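Local structure of cell wall surface anchor family protein (Streptococcus agalactiae serogroup V, 3PF2) at residues 31-36 with 49-54; 60-65 with 89-94; 247-252 with 305-310; 70-75 with 104-109. The protein serves as the major (backbone) pilin GBS80, here its calcium-binding 35-kDa C-terminal part, probably building the shaft of a cell-wall-anchored pilus. All coordinates share one frame; numbering follows the deposited sequence.

Interaction 1. Residues 31-36 with 49-54; sequences WFLKST and ITDKFA
Ile49 starts the contact from strand 46-52. Its CG2 branch meets Leu33 CD2 of strand 29-35 at 3.9 Å. The side chains pass alongside each other, pointing opposite ways. Phe154 touches both, and Ile134 also covers them. Asp51 follows on the same face. Its CG stands anti to the backbone N (chi1 -172°), which sends the carboxylate into the core. There Asp51 OD2 lies 3.6 Å from Leu33 CD1. The strongest partner of OD2 is Lys11 NZ, which hydrogen-bonds to it. Asp51 OD1 sits 3.5 Å above the plane of the Phe53 ring, over its centre. Phe53 itself leans back towards the other strand, and its CE1 reaches Trp31 CD1 at 3.9 Å. The five-membered ring of Trp31 and the Phe53 ring are inclined at 44°, neither stacked nor edge-to-face. The Trp31 ring also makes a cation-pi contact with Lys11. No hydrogen bond joins the segments. They belong to the two facing sheets of the Ig-like beta sandwich and meet in its interior. A buried acid beside a lysine, with Asn152 close by and aromatic rings around, is consistent with the setting in which Gram-positive pilins form intramolecular isopeptide bonds.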
# COMPACT_ATOMS: atom_id res chain seq x y z
N TRP A 31 -5.18 -4.91 -2.99
CA TRP A 31 -5.44 -5.85 -1.89
C TRP A 31 -6.36 -6.92 -2.47
O TRP A 31 -7.06 -6.67 -3.46
CB TRP A 31 -6.17 -5.15 -0.75
CG TRP A 31 -5.44 -4.01 -0.10
CD1 TRP A 31 -5.64 -2.68 -0.35
CD2 TRP A 31 -4.44 -4.09 0.93
NE1 TRP A 31 -4.82 -1.92 0.45
CE2 TRP A 31 -4.08 -2.76 1.24
CE3 TRP A 31 -3.83 -5.15 1.62
CZ2 TRP A 31 -3.12 -2.45 2.22
CZ3 TRP A 31 -2.85 -4.84 2.59
CH2 TRP A 31 -2.52 -3.50 2.88
N PHE A 32 -6.36 -8.11 -1.88
CA PHE A 32 -7.28 -9.18 -2.31
C PHE A 32 -8.10 -9.67 -1.13
O PHE A 32 -7.53 -10.24 -0.19
CB PHE A 32 -6.52 -10.34 -2.95
CG PHE A 32 -5.80 -9.95 -4.21
CD1 PHE A 32 -6.37 -10.17 -5.45
CD2 PHE A 32 -4.56 -9.33 -4.14
CE1 PHE A 32 -5.70 -9.77 -6.63
CE2 PHE A 32 -3.88 -8.92 -5.30
CZ PHE A 32 -4.45 -9.16 -6.55
N LEU A 33 -9.40 -9.40 -1.15
CA LEU A 33 -10.30 -9.90 -0.10
C LEU A 33 -10.75 -11.27 -0.55
O LEU A 33 -11.25 -11.43 -1.67
CB LEU A 33 -11.51 -8.97 0.05
CG LEU A 33 -11.41 -7.60 0.75
CD1 LEU A 33 -10.06 -6.91 0.62
CD2 LEU A 33 -12.58 -6.66 0.41
N LYS A 34 -10.59 -12.26 0.31
CA LYS A 34 -10.77 -13.64 -0.10
C LYS A 34 -11.72 -14.34 0.83
O LYS A 34 -11.60 -14.20 2.03
CB LYS A 34 -9.43 -14.40 -0.09
CG LYS A 34 -8.32 -13.73 -0.92
CD LYS A 34 -6.92 -14.05 -0.34
CE LYS A 34 -6.57 -15.55 -0.45
NZ LYS A 34 -5.22 -15.85 0.12
N SER A 35 -12.65 -15.13 0.29
CA SER A 35 -13.53 -15.95 1.12
C SER A 35 -13.75 -17.29 0.48
O SER A 35 -13.89 -17.38 -0.74
CB SER A 35 -14.91 -15.29 1.26
OG SER A 35 -15.74 -16.06 2.12
N THR A 36 -13.80 -18.34 1.28
CA THR A 36 -14.34 -19.60 0.78
C THR A 36 -15.85 -19.45 0.54
O THR A 36 -16.51 -18.60 1.14
CB THR A 36 -14.06 -20.79 1.73
OG1 THR A 36 -14.71 -20.57 2.99
CG2 THR A 36 -12.57 -20.95 1.97
N ILE A 49 -19.54 -7.74 2.99
CA ILE A 49 -18.15 -7.53 3.38
C ILE A 49 -17.92 -6.07 3.72
O ILE A 49 -18.33 -5.19 2.98
CB ILE A 49 -17.20 -8.04 2.27
CG1 ILE A 49 -17.15 -9.57 2.32
CG2 ILE A 49 -15.79 -7.42 2.42
CD1 ILE A 49 -16.44 -10.25 1.19
N THR A 50 -17.29 -5.82 4.87
CA THR A 50 -16.96 -4.45 5.29
C THR A 50 -15.46 -4.34 5.56
O THR A 50 -14.90 -5.13 6.32
CB THR A 50 -17.73 -4.06 6.56
OG1 THR A 50 -19.15 -4.14 6.30
CG2 THR A 50 -17.38 -2.64 6.99
N ASP A 51 -14.82 -3.35 4.95
CA ASP A 51 -13.38 -3.13 5.08
C ASP A 51 -13.15 -1.68 5.45
O ASP A 51 -13.36 -0.77 4.62
CB ASP A 51 -12.69 -3.50 3.76
CG ASP A 51 -11.18 -3.50 3.86
OD1 ASP A 51 -10.61 -2.70 4.63
OD2 ASP A 51 -10.57 -4.30 3.11
N LYS A 52 -12.74 -1.44 6.70
CA LYS A 52 -12.40 -0.11 7.17
C LYS A 52 -10.92 0.12 6.87
O LYS A 52 -10.05 -0.47 7.52
CB LYS A 52 -12.71 0.07 8.66
CG LYS A 52 -12.44 1.48 9.17
CD LYS A 52 -12.92 1.69 10.60
CE LYS A 52 -12.19 2.85 11.28
NZ LYS A 52 -12.14 4.10 10.47
N PHE A 53 -10.63 0.93 5.86
CA PHE A 53 -9.22 1.17 5.49
C PHE A 53 -8.52 2.11 6.46
O PHE A 53 -9.09 3.12 6.88
CB PHE A 53 -9.11 1.65 4.04
CG PHE A 53 -9.39 0.57 3.04
CD1 PHE A 53 -8.39 -0.36 2.72
CD2 PHE A 53 -10.65 0.45 2.46
CE1 PHE A 53 -8.65 -1.39 1.79
CE2 PHE A 53 -10.91 -0.57 1.54
CZ PHE A 53 -9.91 -1.49 1.21
N ALA A 54 -7.29 1.75 6.85
CA ALA A 54 -6.44 2.59 7.70
C ALA A 54 -6.31 4.00 7.12
O ALA A 54 -6.40 4.18 5.90
CB ALA A 54 -5.05 1.96 7.85

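Interaction 2. Residues 60-65 with 89-94; sequences KSVGKI and NTLKIT
Val62 carries the tight part of this contact, and one methyl does the work. Its CG1 is anti to the backbone N (chi1 177°), which turns CG2 towards segment 89-94. Val62 CG2 lies 4.1 Å from Leu91 CD1 and equally close to Leu91 CD2, so it rests against both ends of the leucine fork. The two side chains run at a slant to each other. The same Val62 CG2 is also 4.2 Å from Ile93 CD1. One methyl thus meets two residues spaced two apart on strand 90-95, both pointing inward. Ile80 of the edge strand 78-81 packs on Val62 and Leu91. Phe53 and Pro83 lie on Leu91, and Ile134 lies on Ile93.

Contact is looser further along, past Gly63. Ile65 CD1 comes only to 4.5 Å from Ile93 CG2. Ile65 has other neighbours, Tyr78 and Leu132. The outer sides of the two strands are different in kind: Lys60, Lys64 and Lys92 are solvent-exposed there. At the start of the first segment, Lys60 and Ser61 both face Ala137 in a classic beta bulge of strand 57-67.

The strands lie in the two facing sheets of the Ig-like sandwich, so this is sheet-on-sheet packing towards one margin of the core. No hydrogen bond or ion pair crosses it. The contact therefore rests on dispersion and the exclusion of water, and its fit comes from the shapes of branched aliphatic side chains.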
# COMPACT_ATOMS: atom_id res chain seq x y z
N LYS A 60 -9.11 3.26 -4.17
CA LYS A 60 -9.22 3.72 -5.56
C LYS A 60 -10.43 3.14 -6.27
O LYS A 60 -11.22 3.89 -6.85
CB LYS A 60 -7.96 3.42 -6.38
CG LYS A 60 -6.75 4.25 -6.00
CD LYS A 60 -7.00 5.75 -6.21
CE LYS A 60 -5.96 6.58 -5.47
NZ LYS A 60 -6.12 8.04 -5.78
N SER A 61 -10.57 1.82 -6.24
CA SER A 61 -11.66 1.14 -6.93
C SER A 61 -11.71 -0.31 -6.53
O SER A 61 -10.75 -0.83 -5.94
CB SER A 61 -11.46 1.22 -8.46
OG SER A 61 -10.18 0.72 -8.81
N VAL A 62 -12.82 -0.97 -6.86
CA VAL A 62 -12.92 -2.42 -6.78
C VAL A 62 -12.77 -2.98 -8.19
O VAL A 62 -13.35 -2.44 -9.15
CB VAL A 62 -14.25 -2.88 -6.15
CG1 VAL A 62 -14.36 -4.41 -6.13
CG2 VAL A 62 -14.43 -2.30 -4.72
N GLY A 63 -12.00 -4.06 -8.32
CA GLY A 63 -11.70 -4.67 -9.61
C GLY A 63 -12.68 -5.75 -10.00
O GLY A 63 -13.86 -5.69 -9.64
N LYS A 64 -12.20 -6.74 -10.73
CA LYS A 64 -13.07 -7.78 -11.25
C LYS A 64 -13.24 -8.89 -10.21
O LYS A 64 -12.28 -9.59 -9.88
CB LYS A 64 -12.50 -8.33 -12.56
CG LYS A 64 -13.54 -8.93 -13.48
CD LYS A 64 -13.02 -9.17 -14.90
CE LYS A 64 -12.04 -10.34 -14.95
NZ LYS A 64 -11.67 -10.68 -16.36
N ILE A 65 -14.46 -9.06 -9.72
CA ILE A 65 -14.76 -10.08 -8.70
C ILE A 65 -14.95 -11.45 -9.34
O ILE A 65 -15.74 -11.59 -10.28
CB ILE A 65 -15.97 -9.68 -7.81
CG1 ILE A 65 -15.66 -8.36 -7.10
CG2 ILE A 65 -16.34 -10.79 -6.81
CD1 ILE A 65 -16.71 -7.91 -6.11
N ASN A 89 -13.75 6.07 5.92
CA ASN A 89 -12.88 5.33 4.99
C ASN A 89 -13.27 3.85 4.85
O ASN A 89 -12.41 2.98 4.71
CB ASN A 89 -11.40 5.47 5.41
CG ASN A 89 -10.46 5.47 4.23
OD1 ASN A 89 -10.83 5.89 3.13
ND2 ASN A 89 -9.22 5.04 4.45
N THR A 90 -14.58 3.58 4.87
CA THR A 90 -15.08 2.22 4.93
C THR A 90 -15.73 1.78 3.63
O THR A 90 -16.67 2.42 3.13
CB THR A 90 -16.08 2.05 6.11
OG1 THR A 90 -15.40 2.30 7.35
CG2 THR A 90 -16.68 0.66 6.16
N LEU A 91 -15.22 0.67 3.09
CA LEU A 91 -15.80 -0.01 1.94
C LEU A 91 -16.79 -1.08 2.39
O LEU A 91 -16.51 -1.86 3.30
CB LEU A 91 -14.69 -0.65 1.11
CG LEU A 91 -15.05 -1.58 -0.06
CD1 LEU A 91 -15.80 -0.81 -1.17
CD2 LEU A 91 -13.79 -2.26 -0.62
N LYS A 92 -17.97 -1.11 1.77
CA LYS A 92 -18.90 -2.20 1.99
C LYS A 92 -19.31 -2.79 0.66
O LYS A 92 -19.68 -2.05 -0.24
CB LYS A 92 -20.13 -1.71 2.75
CG LYS A 92 -21.04 -2.83 3.22
CD LYS A 92 -22.39 -2.27 3.66
CE LYS A 92 -22.31 -1.54 4.98
NZ LYS A 92 -23.62 -0.86 5.24
N ILE A 93 -19.19 -4.11 0.53
CA ILE A 93 -19.61 -4.83 -0.67
C ILE A 93 -20.72 -5.81 -0.29
O ILE A 93 -20.52 -6.73 0.50
CB ILE A 93 -18.44 -5.57 -1.36
CG1 ILE A 93 -17.37 -4.56 -1.79
CG2 ILE A 93 -18.95 -6.41 -2.55
CD1 ILE A 93 -16.08 -5.21 -2.21
N THR A 94 -21.90 -5.59 -0.87
CA THR A 94 -23.08 -6.35 -0.51
C THR A 94 -23.48 -7.26 -1.66
O THR A 94 -23.80 -6.78 -2.76
CB THR A 94 -24.26 -5.41 -0.15
OG1 THR A 94 -23.84 -4.49 0.87
CG2 THR A 94 -25.47 -6.20 0.34

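Interaction 3. Residues 247-252 with 305-310; sequences TFEIKG and DSADAT
The carboxylate of Asp305 turns the anti side of OD2 to the ammonium of Lys251, with the nitrogen 19° out of the carboxylate plane. The salt bridge Lys251 NZ to Asp305 OD2 is 2.8 Å long. The setting is the prealbumin-like domain, consistent with the IgG-rev (CNA B) type of fold. The other oxygen, Asp305 OD1, accepts from the backbone N of Leu146. The second flat group, the carboxylate of Glu249, has only light contact with the partner segment: its OE2 is 4.3 Å from Ala307 CB. Its polar partners lie outside, with OE1 hydrogen-bonded to Tyr295 OH and OE2 in a salt bridge to Arg185.

Strand 247-253 pairs antiparallel with strand 178-190. Segment 305-310 belongs to the loop that leads into strand 312-316, which pairs with strand 178-190 as well. The contact fastens this loop over the strand at the protein surface. Tyr295 ties in further, touching Ala307 and making a weak hydrogen bond to Lys251 NZ.

The lysine and the aspartate reach towards each other from strand and loop. The lysine chain bends at chi3 (77°), and its CE comes to 3.2 Å from Asp305 OD2.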
# COMPACT_ATOMS: atom_id res chain seq x y z
N THR A 247 19.47 21.16 5.46
CA THR A 247 18.64 19.94 5.49
C THR A 247 17.72 19.79 4.29
O THR A 247 17.36 20.77 3.63
CB THR A 247 17.77 19.83 6.76
OG1 THR A 247 16.70 20.79 6.69
CG2 THR A 247 18.59 20.02 8.02
N PHE A 248 17.38 18.53 4.00
CA PHE A 248 16.28 18.20 3.13
C PHE A 248 15.90 16.75 3.33
O PHE A 248 16.62 16.01 4.01
CB PHE A 248 16.56 18.54 1.65
CG PHE A 248 17.71 17.78 1.03
CD1 PHE A 248 17.45 16.72 0.16
CD2 PHE A 248 19.04 18.16 1.24
CE1 PHE A 248 18.49 16.03 -0.47
CE2 PHE A 248 20.09 17.48 0.63
CZ PHE A 248 19.81 16.41 -0.24
N GLU A 249 14.76 16.36 2.76
CA GLU A 249 14.20 15.02 2.99
C GLU A 249 13.43 14.55 1.77
O GLU A 249 13.04 15.35 0.92
CB GLU A 249 13.23 15.05 4.19
CG GLU A 249 13.85 15.48 5.52
CD GLU A 249 12.86 15.49 6.65
OE1 GLU A 249 11.64 15.33 6.39
OE2 GLU A 249 13.31 15.64 7.81
N ILE A 250 13.22 13.23 1.68
CA ILE A 250 12.25 12.69 0.74
C ILE A 250 11.38 11.71 1.52
O ILE A 250 11.90 10.88 2.28
CB ILE A 250 12.93 12.03 -0.50
CG1 ILE A 250 11.89 11.50 -1.50
CG2 ILE A 250 13.88 10.90 -0.08
CD1 ILE A 250 11.08 12.59 -2.20
N LYS A 251 10.07 11.81 1.34
CA LYS A 251 9.12 10.97 2.08
C LYS A 251 8.30 10.13 1.12
O LYS A 251 7.75 10.64 0.14
CB LYS A 251 8.19 11.82 2.96
CG LYS A 251 8.93 12.72 3.95
CD LYS A 251 7.99 13.44 4.91
CE LYS A 251 7.50 12.49 5.99
NZ LYS A 251 6.88 13.21 7.16
N GLY A 252 8.23 8.84 1.40
CA GLY A 252 7.31 7.97 0.68
C GLY A 252 7.89 7.16 -0.46
O GLY A 252 7.22 6.94 -1.46
N ASP A 305 4.97 10.38 12.14
CA ASP A 305 6.43 10.48 11.97
C ASP A 305 7.12 11.32 13.05
O ASP A 305 6.60 12.38 13.45
CB ASP A 305 6.79 11.11 10.62
CG ASP A 305 6.47 10.23 9.44
OD1 ASP A 305 6.50 8.99 9.56
OD2 ASP A 305 6.22 10.81 8.37
N SER A 306 8.28 10.84 13.50
CA SER A 306 9.13 11.60 14.42
C SER A 306 10.27 12.30 13.69
O SER A 306 10.84 13.26 14.20
CB SER A 306 9.67 10.72 15.54
OG SER A 306 10.26 9.53 15.05
N ALA A 307 10.59 11.83 12.48
CA ALA A 307 11.68 12.42 11.66
C ALA A 307 12.99 12.58 12.44
O ALA A 307 13.65 13.62 12.37
CB ALA A 307 11.23 13.75 11.04
N ASP A 308 13.36 11.52 13.15
CA ASP A 308 14.49 11.57 14.06
C ASP A 308 15.69 10.72 13.64
O ASP A 308 16.71 10.71 14.33
CB ASP A 308 14.06 11.23 15.50
CG ASP A 308 13.62 9.78 15.65
OD1 ASP A 308 12.95 9.24 14.73
OD2 ASP A 308 13.94 9.19 16.71
N ALA A 309 15.59 10.00 12.52
CA ALA A 309 16.74 9.20 12.09
C ALA A 309 17.87 10.13 11.70
O ALA A 309 17.63 11.23 11.22
CB ALA A 309 16.38 8.27 10.93
N THR A 310 19.09 9.66 11.90
CA THR A 310 20.27 10.45 11.56
C THR A 310 20.31 10.67 10.05
O THR A 310 20.22 9.72 9.29
CB THR A 310 21.53 9.75 12.03
OG1 THR A 310 21.44 9.58 13.45
CG2 THR A 310 22.77 10.59 11.71

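Interaction 4. Residues 70-75 with 104-109; sequences KTLNRD and AELLKG
Lys70 NZ donates to the backbone carbonyl of Leu106 at 2.7 Å from Leu106 O. The nitrogen lies in the carbonyl plane, on a lone pair, with a C=O...N angle of 131°. The lysine does not reach it fully extended. Its chain bends at chi2 (-111°, away from a staggered value) and again at chi4 (67°), which curls the ammonium round to the oxygen. On the way it runs obliquely past the leucine, and Lys70 CD comes to 4.1 Å from Leu106 CD2. Met110 touches the lysine too.

Leu106 uses its other methyl for the second contact. Leu106 CD1 meets Leu72 CD2 at 3.5 Å, close for two methyl carbons. Leu72 is buried and also packs on Ile67 and His77.

In the Ig-like sandwich, strand 70-72 is an outermost strand of its sheet. It folds back antiparallel on strand 57-67. Segment 104-109 begins within helix 100-106, which follows strand 90-95 of the facing sheet. The contact thus joins an edge strand to a short helix. The ammonium would probably be favoured by the partial negative charge of the Leu106 carbonyl. The backbone of segment 104-109 makes i to i+3 bonds, Leu107 N to Ala104 O and Lys108 N to Glu105 O.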
# COMPACT_ATOMS: atom_id res chain seq x y z
N LYS A 70 -14.95 -17.78 -13.07
CA LYS A 70 -16.18 -17.04 -13.35
C LYS A 70 -16.16 -15.64 -12.79
O LYS A 70 -15.62 -15.39 -11.70
CB LYS A 70 -17.38 -17.81 -12.80
CG LYS A 70 -17.65 -19.11 -13.54
CD LYS A 70 -18.93 -19.04 -14.34
CE LYS A 70 -19.24 -20.37 -15.01
NZ LYS A 70 -19.58 -21.48 -14.06
N THR A 71 -16.78 -14.72 -13.53
CA THR A 71 -16.85 -13.32 -13.12
C THR A 71 -18.23 -12.96 -12.57
O THR A 71 -19.26 -13.36 -13.13
CB THR A 71 -16.54 -12.37 -14.30
OG1 THR A 71 -15.30 -12.77 -14.93
CG2 THR A 71 -16.45 -10.94 -13.84
N LEU A 72 -18.24 -12.21 -11.47
CA LEU A 72 -19.46 -11.59 -10.96
C LEU A 72 -19.53 -10.11 -11.37
O LEU A 72 -18.52 -9.41 -11.39
CB LEU A 72 -19.57 -11.74 -9.44
CG LEU A 72 -19.58 -13.14 -8.85
CD1 LEU A 72 -19.77 -13.05 -7.34
CD2 LEU A 72 -20.66 -14.03 -9.45
N ASN A 73 -20.74 -9.64 -11.67
CA ASN A 73 -20.92 -8.31 -12.26
C ASN A 73 -21.54 -7.30 -11.31
O ASN A 73 -22.52 -7.59 -10.64
CB ASN A 73 -21.75 -8.42 -13.54
CG ASN A 73 -21.28 -9.55 -14.43
OD1 ASN A 73 -22.08 -10.39 -14.84
ND2 ASN A 73 -19.98 -9.59 -14.73
N ARG A 74 -20.96 -6.11 -11.28
CA ARG A 74 -21.43 -5.04 -10.41
C ARG A 74 -22.87 -4.66 -10.75
O ARG A 74 -23.24 -4.58 -11.92
CB ARG A 74 -20.52 -3.81 -10.50
CG ARG A 74 -20.78 -2.79 -9.40
CD ARG A 74 -19.85 -1.61 -9.47
NE ARG A 74 -20.33 -0.51 -8.63
CZ ARG A 74 -19.64 0.60 -8.40
NH1 ARG A 74 -18.44 0.77 -8.93
NH2 ARG A 74 -20.16 1.55 -7.63
N ASP A 75 -23.67 -4.45 -9.71
CA ASP A 75 -25.10 -4.13 -9.80
C ASP A 75 -25.99 -5.26 -10.32
O ASP A 75 -27.22 -5.14 -10.29
CB ASP A 75 -25.33 -2.79 -10.51
CG ASP A 75 -24.77 -1.61 -9.73
OD1 ASP A 75 -24.98 -1.51 -8.50
OD2 ASP A 75 -24.09 -0.76 -10.35
N ALA A 104 -24.87 -19.37 -6.75
CA ALA A 104 -24.70 -20.79 -6.43
C ALA A 104 -24.63 -21.67 -7.68
O ALA A 104 -23.86 -22.64 -7.72
CB ALA A 104 -25.81 -21.27 -5.50
N GLU A 105 -25.43 -21.34 -8.70
CA GLU A 105 -25.43 -22.10 -9.96
C GLU A 105 -24.12 -22.01 -10.72
O GLU A 105 -23.70 -22.98 -11.35
CB GLU A 105 -26.59 -21.68 -10.87
CG GLU A 105 -27.85 -22.54 -10.74
CD GLU A 105 -27.58 -24.03 -10.88
OE1 GLU A 105 -26.99 -24.46 -11.90
OE2 GLU A 105 -27.96 -24.78 -9.95
N LEU A 106 -23.47 -20.85 -10.65
CA LEU A 106 -22.15 -20.64 -11.26
C LEU A 106 -21.09 -21.60 -10.71
O LEU A 106 -20.11 -21.92 -11.40
CB LEU A 106 -21.70 -19.20 -11.08
CG LEU A 106 -22.58 -18.09 -11.65
CD1 LEU A 106 -22.01 -16.73 -11.29
CD2 LEU A 106 -22.76 -18.22 -13.16
N LEU A 107 -21.30 -22.07 -9.47
CA LEU A 107 -20.35 -22.97 -8.81
C LEU A 107 -20.37 -24.40 -9.36
O LEU A 107 -19.47 -25.19 -9.07
CB LEU A 107 -20.62 -23.01 -7.30
CG LEU A 107 -20.81 -21.71 -6.52
CD1 LEU A 107 -21.31 -22.01 -5.12
CD2 LEU A 107 -19.52 -20.89 -6.47
N LYS A 108 -21.38 -24.73 -10.15
CA LYS A 108 -21.55 -26.10 -10.63
C LYS A 108 -20.36 -26.53 -11.48
O LYS A 108 -19.96 -25.84 -12.42
CB LYS A 108 -22.87 -26.25 -11.38
CG LYS A 108 -24.12 -26.24 -10.48
CD LYS A 108 -24.54 -27.63 -10.02
CE LYS A 108 -25.02 -28.49 -11.20
NZ LYS A 108 -25.78 -29.70 -10.75
N GLY A 109 -19.78 -27.67 -11.11
CA GLY A 109 -18.59 -28.18 -11.77
C GLY A 109 -17.29 -27.72 -11.11
O GLY A 109 -16.23 -28.28 -11.40

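How the interactions relate
Interactions 1 and 2 are buried contacts across the same sandwich, with centres 8 Å apart. Strands 46-52 and 90-95 are neighbours in one sheet, joined by probable backbone hydrogen bonds between Asp51 N and Leu91 O and between Ile93 N and Ile49 O. Interaction 1 mixes aromatic, aliphatic and acidic groups, whereas interaction 2 is wholly aliphatic. Interaction 4 is only partly buried and joins a helix to the edge of the sheet that carries 60-65; it combines a lysine-carbonyl bond with leucine packing. Interaction 3 stands apart in the prealbumin-like domain, its centre about 32 Å from that of interaction 1. It is a surface contact, held chiefly by a salt bridge.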